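Local atomic coordinates of uncharacterized protein (Silicibacter pomeroyi DSS-3, PDB entry 2QTP), a protein that is of unknown function but may take part in amino-acid metabolism, being built on a variant of the Bacillus chorismate mutase fold. Residues Leu62-Arg65 against Cys66-Leu70. Residues are numbered along the deposited sequence; the frame is centred on the assembly and turned at random.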
loop_
_atom_site.group_PDB
_atom_site.type_symbol
_atom_site.label_atom_id
_atom_site.label_comp_id
_atom_site.label_asym_id
_atom_site.label_seq_id
_atom_site.Cartn_x
_atom_site.Cartn_y
_atom_site.Cartn_z
ATOM N N LEU A 62 0.388 -7.387 -4.407
ATOM C CA LEU A 62 -0.587 -6.321 -4.209
ATOM C C LEU A 62 -0.849 -5.556 -5.505
ATOM O O LEU A 62 -1.995 -5.158 -5.787
ATOM C CB LEU A 62 -0.154 -5.390 -3.066
ATOM C CG LEU A 62 0.022 -5.998 -1.666
ATOM C CD1 LEU A 62 0.701 -5.025 -0.611
ATOM C CD2 LEU A 62 -1.301 -6.571 -1.129
ATOM N N GLY A 63 0.183 -5.376 -6.322
ATOM C CA GLY A 63 -0.019 -4.743 -7.634
ATOM C C GLY A 63 -0.965 -5.552 -8.532
ATOM O O GLY A 63 -1.786 -4.993 -9.235
ATOM N N GLU A 64 -0.832 -6.872 -8.493
ATOM C CA GLU A 64 -1.688 -7.791 -9.230
ATOM C C GLU A 64 -3.116 -7.760 -8.679
ATOM O O GLU A 64 -4.065 -7.806 -9.460
ATOM C CB GLU A 64 -1.126 -9.221 -9.165
ATOM C CG GLU A 64 -2.085 -10.338 -9.677
ATOM C CD GLU A 64 -2.338 -10.297 -11.195
ATOM O OE1 GLU A 64 -1.442 -9.837 -11.942
ATOM O OE2 GLU A 64 -3.425 -10.743 -11.651
ATOM N N ARG A 65 -3.276 -7.699 -7.357
ATOM C CA ARG A 65 -4.621 -7.603 -6.772
ATOM C C ARG A 65 -5.315 -6.328 -7.227
ATOM O O ARG A 65 -6.513 -6.344 -7.535
ATOM C CB ARG A 65 -4.606 -7.676 -5.236
ATOM C CG ARG A 65 -4.091 -9.000 -4.663
ATOM C CD ARG A 65 -4.911 -10.239 -5.086
ATOM N NE ARG A 65 -6.283 -10.125 -4.602
ATOM C CZ ARG A 65 -6.750 -10.622 -3.452
ATOM N NH1 ARG A 65 -5.978 -11.341 -2.629
ATOM N NH2 ARG A 65 -8.030 -10.405 -3.138
ATOM N N CYS A 66 -4.563 -5.233 -7.310
ATOM C CA CYS A 66 -5.109 -3.957 -7.806
ATOM C C CYS A 66 -5.678 -4.056 -9.208
ATOM O O CYS A 66 -6.811 -3.646 -9.448
ATOM C CB CYS A 66 -4.046 -2.856 -7.776
ATOM S SG CYS A 66 -3.821 -2.105 -6.189
ATOM N N VAL A 67 -4.890 -4.585 -10.143
ATOM C CA VAL A 67 -5.327 -4.720 -11.538
ATOM C C VAL A 67 -6.465 -5.742 -11.679
ATOM O O VAL A 67 -7.381 -5.524 -12.447
ATOM C CB VAL A 67 -4.133 -4.999 -12.526
ATOM C CG1 VAL A 67 -3.105 -3.873 -12.424
ATOM C CG2 VAL A 67 -3.469 -6.355 -12.264
ATOM N N GLN A 68 -6.419 -6.840 -10.938
ATOM C CA GLN A 68 -7.538 -7.767 -10.915
ATOM C C GLN A 68 -8.807 -7.106 -10.394
ATOM O O GLN A 68 -9.866 -7.344 -10.931
ATOM C CB GLN A 68 -7.244 -8.997 -10.069
ATOM C CG GLN A 68 -6.323 -9.989 -10.743
ATOM C CD GLN A 68 -5.915 -11.135 -9.817
ATOM O OE1 GLN A 68 -5.784 -10.967 -8.596
ATOM N NE2 GLN A 68 -5.696 -12.306 -10.403
ATOM N N ALA A 69 -8.705 -6.273 -9.363
ATOM C CA ALA A 69 -9.869 -5.577 -8.819
ATOM C C ALA A 69 -10.501 -4.611 -9.820
ATOM O O ALA A 69 -11.706 -4.437 -9.842
ATOM C CB ALA A 69 -9.483 -4.819 -7.540
ATOM N N LEU A 70 -9.674 -3.950 -10.606
ATOM C CA LEU A 70 -10.122 -2.976 -11.576
ATOM C C LEU A 70 -10.416 -3.641 -12.908
ATOM O O LEU A 70 -10.872 -2.998 -13.834
ATOM C CB LEU A 70 -9.039 -1.922 -11.807
ATOM C CG LEU A 70 -8.734 -0.923 -10.703
ATOM C CD1 LEU A 70 -7.352 -0.269 -10.974
ATOM C CD2 LEU A 70 -9.862 0.092 -10.560
#
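Gln68 lies over Glu64 one turn farther along the alpha-helix 49-70, which packs on the curved beta-sheet of this variant chorismate mutase fold. From CB outward, the Gln68 side chain climbs past the turn before it. CB rests 3.4 Å from the carbonyl O of Glu64, the same oxygen that accepts the backbone N-H of Gln68 in a nearly straight i to i+4 bond (N to O 2.9 Å, 167° at the hydrogen). CG, anti to its own carbonyl carbon (chi1 -76°), packs 3.1 Å from Glu64 OE2, and the extended chain brings CD beneath the same oxygen. The carboxylate and amide are turned 80° apart. Although NE2 is 3.0 Å from Glu64 OE2, that oxygen sits over the amide face, out of line with the N-H bonds, so no hydrogen bond forms. OE1, the other arm of the amide, comes 3.7 Å from CD of Arg65, oblique to the guanidinium. Long polar chains suit this exposed side, whereas Leu62 is buried against Val167 and Cys66 against Val169 of strand 162-171. Small Ala69 fits close to Val10 and Ile12 of strand 5-15, and the Arg65 side chain touches Ile8 and Val10. Partly exposed Val67 is short enough to lay both methyls against carbonyls of the preceding turn, CG1 3.6 Å from Gly63 O and CG2 3.2 Å from Glu64 O.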